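Local coordinates for 5'-methylthioadenosine nucleosidases (Arabidopsis thaliana, PDB 3LGS), which is a nucleosidase of the phosphorylase superfamily and holds adenine and S-adenosyl-L-homocysteine in overlapping positions of one pocket, at residues V223-D228 and E235-N240; K123-G128 and D195-D200; D200-A205 and F219-T224; F31-Q36 and I112-C117. All coordinates share one frame; numbering follows the deposited sequence. Where two conformers were deposited one is given.

Interaction 1. Residues V223-D228 and E235-N240; sequences VTDLVD and EEFLQN. With SAH (S-adenosyl-L-homocysteine), chain E; ADE (adenine), chain F.
Glu236 reaches from helix 233-259 to the corner at Asp225, where the chain turns away from the end of strand 217-224. With CG anti to the backbone N (chi1 -169°) and the chain extended beyond it, the carboxylate lies alongside the Asp225 backbone, and OE1 is 3.3 Å from Asp225 CA. The same OE1 accepts the amide of the next residue, Leu226 N, at 3.0 Å, from above the carboxylate plane rather than within it. Nearer the helix, Glu236 CB and CG pack on Asp225 CB. One residue on, Phe237 lies beside Thr224, the two side chains pointing the same way. Thr224 OG1 sits at the edge of the ring, in its plane, 3.3 Å from CD1, while CE1 and CZ turn to the ribose of S-adenosyl-L-homocysteine. Beyond the ring, Ile145 of the second subunit packs against Phe237. A turn later, Asn240 ND2 donates to Thr224 O at 2.9 Å; the bond is fairly straight (162°), and the oxygen lies in the plane of the amide. The carbonyl before Asp225 and the amide after it are thus both gripped by the same face of the helix. Asp225 is held from its own side as well, because Thr224 OG1 donates to its OD2 at 2.8 Å. That carboxylate faces the purine edge, with OD2 2.8 Å from N7 of adenine and OD1 3.0 Å from N6. The chemistry implies a second shell: Glu236 and Asn240 fix the corner's backbone, and Thr224 limits rotation of the carboxylate that meets the base.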
# COMPACT_ATOMS: atom_id res chain seq x y z
N VAL A 223 -3.49 -18.62 -12.99
CA VAL A 223 -2.09 -18.69 -13.42
C VAL A 223 -1.89 -18.29 -14.89
O VAL A 223 -2.38 -18.99 -15.79
CB VAL A 223 -1.52 -20.12 -13.20
CG1 VAL A 223 -0.04 -20.18 -13.55
CG2 VAL A 223 -1.74 -20.58 -11.79
N THR A 224 -1.16 -17.20 -15.12
CA THR A 224 -0.88 -16.75 -16.50
C THR A 224 0.49 -17.16 -17.01
O THR A 224 0.74 -17.15 -18.23
CB THR A 224 -1.05 -15.20 -16.68
OG1 THR A 224 -0.29 -14.50 -15.70
CG2 THR A 224 -2.50 -14.77 -16.60
N ASP A 225 1.40 -17.48 -16.08
CA ASP A 225 2.79 -17.77 -16.41
C ASP A 225 3.46 -18.60 -15.33
O ASP A 225 3.14 -18.47 -14.14
CB ASP A 225 3.58 -16.48 -16.55
CG ASP A 225 3.45 -15.60 -15.33
OD1 ASP A 225 4.29 -15.70 -14.42
OD2 ASP A 225 2.48 -14.82 -15.28
N LEU A 226 4.40 -19.44 -15.77
CA LEU A 226 5.18 -20.30 -14.87
C LEU A 226 6.51 -19.65 -14.49
O LEU A 226 7.41 -19.46 -15.33
CB LEU A 226 5.36 -21.70 -15.47
CG LEU A 226 4.03 -22.41 -15.82
CD1 LEU A 226 4.23 -23.72 -16.63
CD2 LEU A 226 3.21 -22.66 -14.56
N VAL A 227 6.61 -19.30 -13.21
CA VAL A 227 7.77 -18.59 -12.69
C VAL A 227 9.01 -19.47 -12.80
O VAL A 227 10.13 -18.96 -12.94
CB VAL A 227 7.53 -18.06 -11.24
CG1 VAL A 227 8.80 -17.45 -10.67
CG2 VAL A 227 6.40 -17.04 -11.23
N ASP A 228 8.80 -20.78 -12.78
CA ASP A 228 9.86 -21.77 -12.98
C ASP A 228 9.79 -22.46 -14.37
O ASP A 228 10.36 -23.52 -14.59
CB ASP A 228 9.87 -22.79 -11.83
CG ASP A 228 8.54 -23.51 -11.67
OD1 ASP A 228 7.56 -23.17 -12.36
OD2 ASP A 228 8.47 -24.44 -10.85
N GLU A 235 6.50 -11.35 -20.93
CA GLU A 235 6.08 -11.97 -22.19
C GLU A 235 4.97 -13.04 -22.02
O GLU A 235 3.94 -12.95 -22.68
CB GLU A 235 7.31 -12.53 -22.95
CG GLU A 235 6.96 -13.40 -24.13
CD GLU A 235 8.10 -13.57 -25.11
OE1 GLU A 235 9.27 -13.28 -24.76
OE2 GLU A 235 7.81 -14.00 -26.25
N GLU A 236 5.18 -14.02 -21.15
CA GLU A 236 4.17 -15.08 -20.96
C GLU A 236 2.85 -14.58 -20.36
O GLU A 236 1.76 -15.03 -20.73
CB GLU A 236 4.72 -16.22 -20.09
CG GLU A 236 3.80 -17.45 -20.09
CD GLU A 236 4.50 -18.70 -19.60
OE1 GLU A 236 5.14 -18.65 -18.55
OE2 GLU A 236 4.40 -19.73 -20.28
N PHE A 237 2.96 -13.67 -19.41
CA PHE A 237 1.82 -13.05 -18.79
C PHE A 237 0.94 -12.37 -19.84
O PHE A 237 -0.26 -12.63 -19.90
CB PHE A 237 2.32 -12.10 -17.67
CG PHE A 237 1.34 -11.04 -17.25
CD1 PHE A 237 0.19 -11.37 -16.54
CD2 PHE A 237 1.60 -9.70 -17.51
CE1 PHE A 237 -0.70 -10.39 -16.14
CE2 PHE A 237 0.71 -8.70 -17.09
CZ PHE A 237 -0.44 -9.05 -16.42
N LEU A 238 1.54 -11.54 -20.69
CA LEU A 238 0.79 -10.79 -21.70
C LEU A 238 0.17 -11.73 -22.75
O LEU A 238 -0.97 -11.53 -23.20
CB LEU A 238 1.67 -9.72 -22.36
CG LEU A 238 2.17 -8.58 -21.46
CD1 LEU A 238 3.27 -7.77 -22.16
CD2 LEU A 238 1.03 -7.68 -21.01
N GLN A 239 0.93 -12.77 -23.09
CA GLN A 239 0.50 -13.79 -24.05
C GLN A 239 -0.75 -14.53 -23.58
O GLN A 239 -1.64 -14.82 -24.40
CB GLN A 239 1.65 -14.76 -24.29
CG GLN A 239 1.51 -15.78 -25.41
CD GLN A 239 2.61 -16.85 -25.34
OE1 GLN A 239 3.81 -16.55 -25.44
NE2 GLN A 239 2.20 -18.10 -25.13
N ASN A 240 -0.85 -14.82 -22.28
CA ASN A 240 -1.92 -15.69 -21.77
C ASN A 240 -3.07 -14.96 -21.09
O ASN A 240 -4.09 -15.58 -20.77
CB ASN A 240 -1.35 -16.77 -20.84
CG ASN A 240 -0.51 -17.80 -21.58
OD1 ASN A 240 -0.87 -18.23 -22.68
ND2 ASN A 240 0.60 -18.23 -20.97
C4' SAH E . -1.18 -8.66 -12.78
O4' SAH E . -1.31 -10.08 -12.65
C3' SAH E . -0.42 -8.16 -11.56
O3' SAH E . -1.19 -7.18 -10.87
C2' SAH E . -0.20 -9.39 -10.68
O2' SAH E . -1.05 -9.31 -9.52
C1' SAH E . -0.61 -10.59 -11.51
N9 SAH E . 0.54 -11.46 -11.89
C8 SAH E . 0.56 -12.31 -12.94
N7 SAH E . 1.73 -12.98 -13.02
C5 SAH E . 2.51 -12.57 -12.01
C6 SAH E . 3.88 -12.87 -11.52
N6 SAH E . 4.70 -13.77 -12.15
N1 SAH E . 4.31 -12.21 -10.43
C2 SAH E . 3.54 -11.31 -9.81
N3 SAH E . 2.29 -11.00 -10.19
C4 SAH E . 1.72 -11.57 -11.27
N9 ADE F . 0.81 -11.65 -11.97
C8 ADE F . 0.87 -12.57 -12.99
N7 ADE F . 2.00 -13.22 -13.04
C5 ADE F . 2.74 -12.70 -12.00
C6 ADE F . 4.04 -12.97 -11.52
N6 ADE F . 4.86 -13.87 -12.07
N1 ADE F . 4.47 -12.26 -10.46
C2 ADE F . 3.66 -11.35 -9.93
N3 ADE F . 2.42 -11.01 -10.28
C4 ADE F . 2.02 -11.73 -11.33
O HOH W 1 7.20 -20.02 -18.51

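Interaction 2. Residues K123-G128 and D195-D200; sequences KGANIG and DATLKD. With SAH (S-adenosyl-L-homocysteine), chain E; ADE (adenine), chain F.
Lys123 lies over Thr197 and runs on to Asp195, joining the loop after strand 110-119 to the approach to strand 198-200. Its CB rests on the threonine, 3.5 Å from Thr197 OG1 and 3.7 Å from Thr197 CG2. CG comes next to a backbone oxygen, Ala196 O, at 3.7 Å. The chain then bends twice in the same sense (chi2 and chi3 both -63°), which curls the end of the lysine back over the threonine. CD accordingly begins to approach the aspartate, and CE lies 3.6 Å from both Thr197 OG1 and Asp195 OD1. At the tip, Lys123 NZ forms a salt bridge with Asp195 OD1 at 2.8 Å, approaching on the syn side but 35° out of the carboxylate plane. OD1 is the hydrogen-bonded oxygen, though OD2 is also close to NZ; the two side chains cross at about a right angle. Next to the lysine, Ala125 CB meets Thr197 CG2 at 4.1 Å, and Phe131 of strand 130-138 touches both residues. Asp195 closes helix 185-194 in a Schellman motif. Farther along the same segment, strand 198-200 carries Lys199 to the purine, its NZ 2.9 Å from N1 of adenine. The contact therefore has a charged outer end and an apolar inner one. The lysine's positive charge is paired with the exposed carboxylate of the residue that closes the helix, and the helix end may add to its stabilisation.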
# COMPACT_ATOMS: atom_id res chain seq x y z
N LYS A 123 5.19 -26.87 -7.94
CA LYS A 123 4.21 -26.89 -6.85
C LYS A 123 2.84 -27.35 -7.36
O LYS A 123 1.85 -27.31 -6.63
CB LYS A 123 4.13 -25.52 -6.18
CG LYS A 123 5.38 -25.12 -5.38
CD LYS A 123 5.64 -26.06 -4.19
CE LYS A 123 4.51 -26.01 -3.16
NZ LYS A 123 4.80 -26.81 -1.92
N GLY A 124 2.80 -27.80 -8.61
CA GLY A 124 1.59 -28.36 -9.21
C GLY A 124 0.75 -27.35 -9.97
O GLY A 124 -0.37 -27.67 -10.39
N ALA A 125 1.28 -26.14 -10.16
CA ALA A 125 0.52 -25.11 -10.89
C ALA A 125 0.66 -25.28 -12.40
O ALA A 125 1.75 -25.57 -12.90
CB ALA A 125 0.95 -23.70 -10.45
N ASN A 126 -0.44 -25.09 -13.13
CA ASN A 126 -0.41 -25.06 -14.58
C ASN A 126 -1.08 -23.78 -15.08
O ASN A 126 -1.97 -23.24 -14.43
CB ASN A 126 -1.13 -26.29 -15.18
CG ASN A 126 -0.45 -27.61 -14.84
OD1 ASN A 126 0.71 -27.83 -15.20
ND2 ASN A 126 -1.18 -28.49 -14.16
N ILE A 127 -0.65 -23.30 -16.24
CA ILE A 127 -1.30 -22.16 -16.89
C ILE A 127 -2.79 -22.41 -17.10
O ILE A 127 -3.18 -23.44 -17.65
CB ILE A 127 -0.56 -21.76 -18.19
CG1 ILE A 127 0.78 -21.09 -17.82
CG2 ILE A 127 -1.40 -20.82 -19.06
CD1 ILE A 127 1.75 -20.94 -18.95
N GLY A 128 -3.63 -21.48 -16.63
CA GLY A 128 -5.09 -21.58 -16.77
C GLY A 128 -5.79 -22.13 -15.54
O GLY A 128 -7.00 -21.99 -15.40
N ASP A 195 7.41 -21.44 0.58
CA ASP A 195 6.74 -22.59 -0.03
C ASP A 195 5.45 -22.20 -0.73
O ASP A 195 4.46 -22.94 -0.69
CB ASP A 195 6.48 -23.67 1.06
CG ASP A 195 6.09 -25.02 0.48
OD1 ASP A 195 6.79 -25.52 -0.45
OD2 ASP A 195 5.09 -25.61 0.96
N ALA A 196 5.47 -21.03 -1.35
CA ALA A 196 4.32 -20.54 -2.11
C ALA A 196 4.18 -21.32 -3.39
O ALA A 196 5.18 -21.74 -3.99
CB ALA A 196 4.48 -19.05 -2.44
N THR A 197 2.93 -21.50 -3.80
CA THR A 197 2.60 -22.07 -5.10
C THR A 197 2.37 -20.91 -6.08
O THR A 197 2.69 -21.02 -7.27
CB THR A 197 1.35 -23.00 -4.99
OG1 THR A 197 1.66 -24.08 -4.10
CG2 THR A 197 0.95 -23.57 -6.32
N LEU A 198 1.85 -19.81 -5.57
CA LEU A 198 1.39 -18.68 -6.39
C LEU A 198 2.10 -17.37 -6.03
O LEU A 198 2.37 -17.12 -4.87
CB LEU A 198 -0.12 -18.52 -6.22
CG LEU A 198 -0.98 -19.77 -6.44
CD1 LEU A 198 -2.39 -19.59 -5.86
CD2 LEU A 198 -1.07 -20.17 -7.93
N LYS A 199 2.35 -16.53 -7.04
CA LYS A 199 2.99 -15.21 -6.90
C LYS A 199 2.12 -14.10 -7.54
O LYS A 199 1.73 -14.20 -8.71
CB LYS A 199 4.38 -15.25 -7.53
CG LYS A 199 5.20 -13.97 -7.46
CD LYS A 199 6.54 -14.13 -8.13
CE LYS A 199 7.37 -12.86 -8.05
NZ LYS A 199 6.76 -11.72 -8.84
N ASP A 200 1.82 -13.04 -6.79
CA ASP A 200 0.97 -11.97 -7.32
C ASP A 200 1.44 -10.60 -6.84
O ASP A 200 2.52 -10.50 -6.26
CB ASP A 200 -0.50 -12.23 -6.97
CG ASP A 200 -0.88 -11.71 -5.61
OD1 ASP A 200 -0.00 -11.72 -4.70
OD2 ASP A 200 -2.04 -11.28 -5.46
C4' SAH E . -1.18 -8.66 -12.78
O4' SAH E . -1.31 -10.08 -12.65
C3' SAH E . -0.42 -8.16 -11.56
O3' SAH E . -1.19 -7.18 -10.87
C2' SAH E . -0.20 -9.39 -10.68
O2' SAH E . -1.05 -9.31 -9.52
C1' SAH E . -0.61 -10.59 -11.51
N9 SAH E . 0.54 -11.46 -11.89
C8 SAH E . 0.56 -12.31 -12.94
N7 SAH E . 1.73 -12.98 -13.02
C5 SAH E . 2.51 -12.57 -12.01
C6 SAH E . 3.88 -12.87 -11.52
N6 SAH E . 4.70 -13.77 -12.15
N1 SAH E . 4.31 -12.21 -10.43
C2 SAH E . 3.54 -11.31 -9.81
N3 SAH E . 2.29 -11.00 -10.19
C4 SAH E . 1.72 -11.57 -11.27
N9 ADE F . 0.81 -11.65 -11.97
C8 ADE F . 0.87 -12.57 -12.99
N7 ADE F . 2.00 -13.22 -13.04
C5 ADE F . 2.74 -12.70 -12.00
C6 ADE F . 4.04 -12.97 -11.52
N6 ADE F . 4.86 -13.87 -12.07
N1 ADE F . 4.47 -12.26 -10.46
C2 ADE F . 3.66 -11.35 -9.93
N3 ADE F . 2.42 -11.01 -10.28
C4 ADE F . 2.02 -11.73 -11.33

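Interaction 3. Residues D200-A205 and F219-T224; sequences DMEGAA and FLKAVT. With SAH (S-adenosyl-L-homocysteine), chain E; ADE (adenine), chain F.
Lys221 projects from strand 217-224 to the turn at Asp200-Gly203, its ammonium lying between two carboxylates. NZ forms a salt bridge with Asp200 OD2 at 2.7 Å, reaching that oxygen on the anti side and 22° out of the carboxylate plane. Beyond a bend at chi2 (-69°) the lysine chain is extended, which lifts NZ off the sheet. A second, longer salt bridge runs from NZ to Glu202 OE2 at 3.2 Å; Glu202 was modelled in two conformers, so this link is less certain. Asn113 OD1 of strand 110-119 also accepts from NZ. Asp200 OD2 is shared in turn, for Gly203 N donates to it at 2.9 Å on the syn side, completing an Asx motif that ties the end of strand 198-200 to the start of helix 203-212, where Glu202 is the N-cap residue. The other oxygen, OD1, is hydrogen-bonded to Thr177 OG1, and both ends of the carboxylate are thereby fixed. This is the α/β core of the phosphorylase superfamily fold, and the turn faces the ligand: Met201 N donates to O2' of S-adenosyl-L-homocysteine at 3.0 Å, and the methionine side chain lies along the ribose, its SD 3.3 Å from C3'. On the side away from the ligand, Phe219 turns a ring edge to the first turn of the helix, placing CE2 3.2 Å from Gly203 O.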
# COMPACT_ATOMS: atom_id res chain seq x y z
N ASP A 200 1.82 -13.04 -6.79
CA ASP A 200 0.97 -11.97 -7.32
C ASP A 200 1.44 -10.60 -6.84
O ASP A 200 2.52 -10.50 -6.26
CB ASP A 200 -0.50 -12.23 -6.97
CG ASP A 200 -0.88 -11.71 -5.61
OD1 ASP A 200 -0.00 -11.72 -4.70
OD2 ASP A 200 -2.04 -11.28 -5.46
N MET A 201 0.64 -9.56 -7.10
CA MET A 201 1.03 -8.19 -6.74
C MET A 201 0.13 -7.40 -5.76
O MET A 201 0.38 -6.22 -5.53
CB MET A 201 1.28 -7.38 -8.02
CG MET A 201 2.46 -7.88 -8.86
SD MET A 201 2.54 -7.15 -10.51
CE MET A 201 2.86 -5.44 -10.07
N GLU A 202 -0.89 -8.04 -5.16
CA GLU A 202 -1.81 -7.33 -4.26
C GLU A 202 -2.30 -8.16 -3.08
O GLU A 202 -2.62 -7.63 -2.01
CB GLU A 202 -3.02 -6.76 -5.04
CG GLU A 202 -4.11 -7.77 -5.44
CD GLU A 202 -4.08 -8.15 -6.91
OE1 GLU A 202 -3.16 -7.71 -7.62
OE2 GLU A 202 -4.99 -8.87 -7.37
N GLY A 203 -2.40 -9.47 -3.28
CA GLY A 203 -3.05 -10.38 -2.34
C GLY A 203 -2.85 -10.17 -0.85
O GLY A 203 -3.83 -10.08 -0.09
N ALA A 204 -1.59 -10.12 -0.41
CA ALA A 204 -1.30 -9.99 1.01
C ALA A 204 -1.76 -8.63 1.57
O ALA A 204 -2.08 -8.52 2.76
CB ALA A 204 0.15 -10.22 1.28
N ALA A 205 -1.85 -7.63 0.70
CA ALA A 205 -2.26 -6.28 1.12
C ALA A 205 -3.76 -6.19 1.24
O ALA A 205 -4.25 -5.50 2.13
CB ALA A 205 -1.74 -5.22 0.15
N PHE A 219 -9.55 -15.71 -2.07
CA PHE A 219 -8.76 -15.31 -3.21
C PHE A 219 -8.92 -16.28 -4.38
O PHE A 219 -8.81 -17.50 -4.21
CB PHE A 219 -7.28 -15.25 -2.83
CG PHE A 219 -6.96 -14.33 -1.70
CD1 PHE A 219 -7.14 -14.74 -0.39
CD2 PHE A 219 -6.44 -13.07 -1.96
CE1 PHE A 219 -6.82 -13.88 0.66
CE2 PHE A 219 -6.11 -12.21 -0.92
CZ PHE A 219 -6.31 -12.62 0.39
N LEU A 220 -9.16 -15.74 -5.57
CA LEU A 220 -9.17 -16.53 -6.79
C LEU A 220 -8.05 -15.99 -7.64
O LEU A 220 -8.11 -14.83 -8.08
CB LEU A 220 -10.50 -16.41 -7.54
CG LEU A 220 -11.75 -16.80 -6.75
CD1 LEU A 220 -12.98 -16.51 -7.59
CD2 LEU A 220 -11.72 -18.25 -6.35
N LYS A 221 -7.04 -16.84 -7.84
CA LYS A 221 -5.81 -16.49 -8.54
C LYS A 221 -5.60 -17.44 -9.73
O LYS A 221 -5.45 -18.66 -9.58
CB LYS A 221 -4.62 -16.57 -7.56
CG LYS A 221 -4.74 -15.64 -6.33
CD LYS A 221 -4.59 -14.18 -6.77
CE LYS A 221 -4.86 -13.18 -5.68
NZ LYS A 221 -4.61 -11.79 -6.18
N ALA A 222 -5.60 -16.87 -10.92
CA ALA A 222 -5.55 -17.63 -12.16
C ALA A 222 -4.14 -17.49 -12.75
O ALA A 222 -3.66 -16.37 -12.97
CB ALA A 222 -6.59 -17.08 -13.12
N VAL A 223 -3.49 -18.62 -12.99
CA VAL A 223 -2.09 -18.69 -13.42
C VAL A 223 -1.89 -18.29 -14.89
O VAL A 223 -2.38 -18.99 -15.79
CB VAL A 223 -1.52 -20.12 -13.20
CG1 VAL A 223 -0.04 -20.18 -13.55
CG2 VAL A 223 -1.74 -20.58 -11.79
N THR A 224 -1.16 -17.20 -15.12
CA THR A 224 -0.88 -16.75 -16.50
C THR A 224 0.49 -17.16 -17.01
O THR A 224 0.74 -17.15 -18.23
CB THR A 224 -1.05 -15.20 -16.68
OG1 THR A 224 -0.29 -14.50 -15.70
CG2 THR A 224 -2.50 -14.77 -16.60
C4' SAH E . -1.18 -8.66 -12.78
O4' SAH E . -1.31 -10.08 -12.65
C3' SAH E . -0.42 -8.16 -11.56
O3' SAH E . -1.19 -7.18 -10.87
C2' SAH E . -0.20 -9.39 -10.68
O2' SAH E . -1.05 -9.31 -9.52
C1' SAH E . -0.61 -10.59 -11.51
N9 SAH E . 0.54 -11.46 -11.89
C8 SAH E . 0.56 -12.31 -12.94
N7 SAH E . 1.73 -12.98 -13.02
C5 SAH E . 2.51 -12.57 -12.01
C6 SAH E . 3.88 -12.87 -11.52
N6 SAH E . 4.70 -13.77 -12.15
N1 SAH E . 4.31 -12.21 -10.43
C2 SAH E . 3.54 -11.31 -9.81
N3 SAH E . 2.29 -11.00 -10.19
C4 SAH E . 1.72 -11.57 -11.27
N9 ADE F . 0.81 -11.65 -11.97
C8 ADE F . 0.87 -12.57 -12.99
N7 ADE F . 2.00 -13.22 -13.04
C5 ADE F . 2.74 -12.70 -12.00
C6 ADE F . 4.04 -12.97 -11.52
N6 ADE F . 4.86 -13.87 -12.07
N1 ADE F . 4.47 -12.26 -10.46
C2 ADE F . 3.66 -11.35 -9.93
N3 ADE F . 2.42 -11.01 -10.28
C4 ADE F . 2.02 -11.73 -11.33
O HOH W 2 -3.95 -11.05 -8.91

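Interaction 4. Residues F31-Q36 and I112-C117; sequences FVIAMQ and INAGTC. With SAH (S-adenosyl-L-homocysteine), chain E; ADE (adenine), chain F.
Parallel pairing of strand 28-32 with strand 110-119, in register at Phe31 and Ile112, makes this contact at the middle of the mixed sheet. The backbone link is carried by Val32 N, which donates to Ile112 O at 2.8 Å; in the return direction Ala114 N to Val32 O is long and weak. Val32 O has a firmer partner in the side chain of Asn113. A chi1 of 176° turns the Asn113 amide across to the neighbouring strand, and ND2 meets Val32 O at 2.8 Å with the oxygen lying in the amide plane. The same ND2 is also hydrogen-bonded to Glu202 OE2. Strand 28-32 is flanked by 72-78 and 110-119, both parallel to it; the path from 72-78 through helix 92-106 to 110-119 is a beta-alpha-beta crossover that skips over it, part of the α/β core of the phosphorylase superfamily. On the sheet face carrying Phe31 and Ile112, the two side chains lie side by side. Ile112 CB sits over the phenyl face in a CH-pi contact, 4.2 Å from the ring centroid, while Ile112 CD1 touches CZ of that ring at 3.7 Å. Ala114 CB instead meets the ring edge, 4.1 Å from Phe31 CD2, and also touches Ile33 CG1; Ala252 and Ile256 of helix 233-259 pack against the same ring. Farther along strand 110-119, Thr116 OG1, also hydrogen-bonded to Glu38 OE2, lies 2.6 Å from O4' of S-adenosyl-L-homocysteine.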
# COMPACT_ATOMS: atom_id res chain seq x y z
N PHE A 31 -15.87 -7.74 -4.94
CA PHE A 31 -14.70 -8.18 -5.71
C PHE A 31 -13.68 -7.06 -5.81
O PHE A 31 -14.01 -5.93 -6.15
CB PHE A 31 -15.07 -8.57 -7.15
CG PHE A 31 -15.62 -9.96 -7.27
CD1 PHE A 31 -16.98 -10.20 -7.17
CD2 PHE A 31 -14.77 -11.03 -7.52
CE1 PHE A 31 -17.49 -11.49 -7.30
CE2 PHE A 31 -15.27 -12.32 -7.66
CZ PHE A 31 -16.62 -12.56 -7.55
N VAL A 32 -12.43 -7.39 -5.52
CA VAL A 32 -11.34 -6.47 -5.69
C VAL A 32 -10.50 -7.01 -6.85
O VAL A 32 -9.83 -8.02 -6.72
CB VAL A 32 -10.49 -6.34 -4.40
CG1 VAL A 32 -9.29 -5.41 -4.64
CG2 VAL A 32 -11.35 -5.79 -3.24
N ILE A 33 -10.55 -6.32 -7.99
CA ILE A 33 -9.85 -6.79 -9.18
C ILE A 33 -8.90 -5.70 -9.70
O ILE A 33 -9.33 -4.58 -9.97
CB ILE A 33 -10.86 -7.26 -10.28
CG1 ILE A 33 -11.79 -8.36 -9.74
CG2 ILE A 33 -10.10 -7.72 -11.56
CD1 ILE A 33 -12.92 -8.77 -10.70
N ALA A 34 -7.62 -6.03 -9.85
CA ALA A 34 -6.59 -5.01 -10.18
C ALA A 34 -6.60 -4.45 -11.61
O ALA A 34 -6.23 -3.31 -11.83
CB ALA A 34 -5.21 -5.53 -9.85
N MET A 35 -7.03 -5.27 -12.58
CA MET A 35 -7.09 -4.86 -13.99
C MET A 35 -8.51 -4.79 -14.56
O MET A 35 -9.28 -5.73 -14.41
CB MET A 35 -6.25 -5.82 -14.84
CG MET A 35 -4.81 -5.97 -14.34
SD MET A 35 -3.85 -7.06 -15.38
CE MET A 35 -3.31 -5.96 -16.65
N GLN A 36 -8.86 -3.70 -15.23
CA GLN A 36 -10.23 -3.53 -15.75
C GLN A 36 -10.66 -4.65 -16.70
O GLN A 36 -11.80 -5.11 -16.63
CB GLN A 36 -10.45 -2.16 -16.40
CG GLN A 36 -11.85 -1.59 -16.09
CD GLN A 36 -11.99 -0.10 -16.40
OE1 GLN A 36 -11.28 0.74 -15.83
NE2 GLN A 36 -12.92 0.23 -17.29
N ILE A 112 -13.91 -10.91 -2.30
CA ILE A 112 -13.15 -11.82 -3.14
C ILE A 112 -12.13 -11.03 -3.93
O ILE A 112 -12.48 -10.10 -4.66
CB ILE A 112 -14.02 -12.65 -4.08
CG1 ILE A 112 -15.07 -13.44 -3.28
CG2 ILE A 112 -13.13 -13.58 -4.92
CD1 ILE A 112 -16.28 -13.88 -4.11
N ASN A 113 -10.86 -11.40 -3.75
CA ASN A 113 -9.78 -10.84 -4.53
C ASN A 113 -9.49 -11.81 -5.68
O ASN A 113 -8.89 -12.88 -5.47
CB ASN A 113 -8.54 -10.59 -3.65
CG ASN A 113 -7.36 -10.10 -4.43
OD1 ASN A 113 -6.22 -10.50 -4.17
ND2 ASN A 113 -7.61 -9.23 -5.42
N ALA A 114 -9.95 -11.42 -6.86
CA ALA A 114 -9.80 -12.19 -8.10
C ALA A 114 -8.79 -11.52 -9.01
O ALA A 114 -8.84 -10.31 -9.24
CB ALA A 114 -11.14 -12.36 -8.80
N GLY A 115 -7.86 -12.32 -9.54
CA GLY A 115 -6.81 -11.77 -10.37
C GLY A 115 -5.97 -12.85 -11.00
O GLY A 115 -6.28 -14.05 -10.89
N THR A 116 -4.92 -12.41 -11.67
CA THR A 116 -3.98 -13.30 -12.31
C THR A 116 -2.75 -13.39 -11.43
O THR A 116 -2.56 -12.56 -10.54
CB THR A 116 -3.60 -12.80 -13.71
OG1 THR A 116 -3.36 -11.39 -13.68
CG2 THR A 116 -4.70 -13.13 -14.72
N CYS A 117 -1.92 -14.39 -11.68
CA CYS A 117 -0.78 -14.67 -10.84
C CYS A 117 0.19 -15.53 -11.63
O CYS A 117 -0.17 -16.10 -12.66
CB CYS A 117 -1.24 -15.42 -9.58
SG CYS A 117 -1.72 -17.14 -9.86
C4' SAH E . -1.18 -8.66 -12.78
O4' SAH E . -1.31 -10.08 -12.65
C3' SAH E . -0.42 -8.16 -11.56
O3' SAH E . -1.19 -7.18 -10.87
C2' SAH E . -0.20 -9.39 -10.68
O2' SAH E . -1.05 -9.31 -9.52
C1' SAH E . -0.61 -10.59 -11.51
N9 SAH E . 0.54 -11.46 -11.89
C8 SAH E . 0.56 -12.31 -12.94
N7 SAH E . 1.73 -12.98 -13.02
C5 SAH E . 2.51 -12.57 -12.01
C6 SAH E . 3.88 -12.87 -11.52
N6 SAH E . 4.70 -13.77 -12.15
N1 SAH E . 4.31 -12.21 -10.43
C2 SAH E . 3.54 -11.31 -9.81
N3 SAH E . 2.29 -11.00 -10.19
C4 SAH E . 1.72 -11.57 -11.27
N9 ADE F . 0.81 -11.65 -11.97
C8 ADE F . 0.87 -12.57 -12.99
N7 ADE F . 2.00 -13.22 -13.04
C5 ADE F . 2.74 -12.70 -12.00
C6 ADE F . 4.04 -12.97 -11.52
N6 ADE F . 4.86 -13.87 -12.07
N1 ADE F . 4.47 -12.26 -10.46
C2 ADE F . 3.66 -11.35 -9.93
N3 ADE F . 2.42 -11.01 -10.28
C4 ADE F . 2.02 -11.73 -11.33
O HOH W 3 -6.79 -8.39 -9.42

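A segment of each contact reaches the same ligand pocket. Interactions 3 and 4 form the heart of the sheet, their centres about 7 Å apart, on the neighbouring strands 217-224 and 110-119. Interactions 1 and 2 lie farther out, about 17 and 14 Å from the chain centre, their own centres about 11 Å apart. Interaction 1 starts where interaction 3 ends, sharing Val223 and Thr224, and leads from strand 217-224 to helix 233-259. Interaction 2 shares Asp200 with interaction 3, and its Gly128 N probably hydrogen-bonds to O of Val223. Along the chain, interaction 4 closes before interaction 2 opens, followed by 3 and 1. Segments distant in sequence thus meet around the purine and ribose.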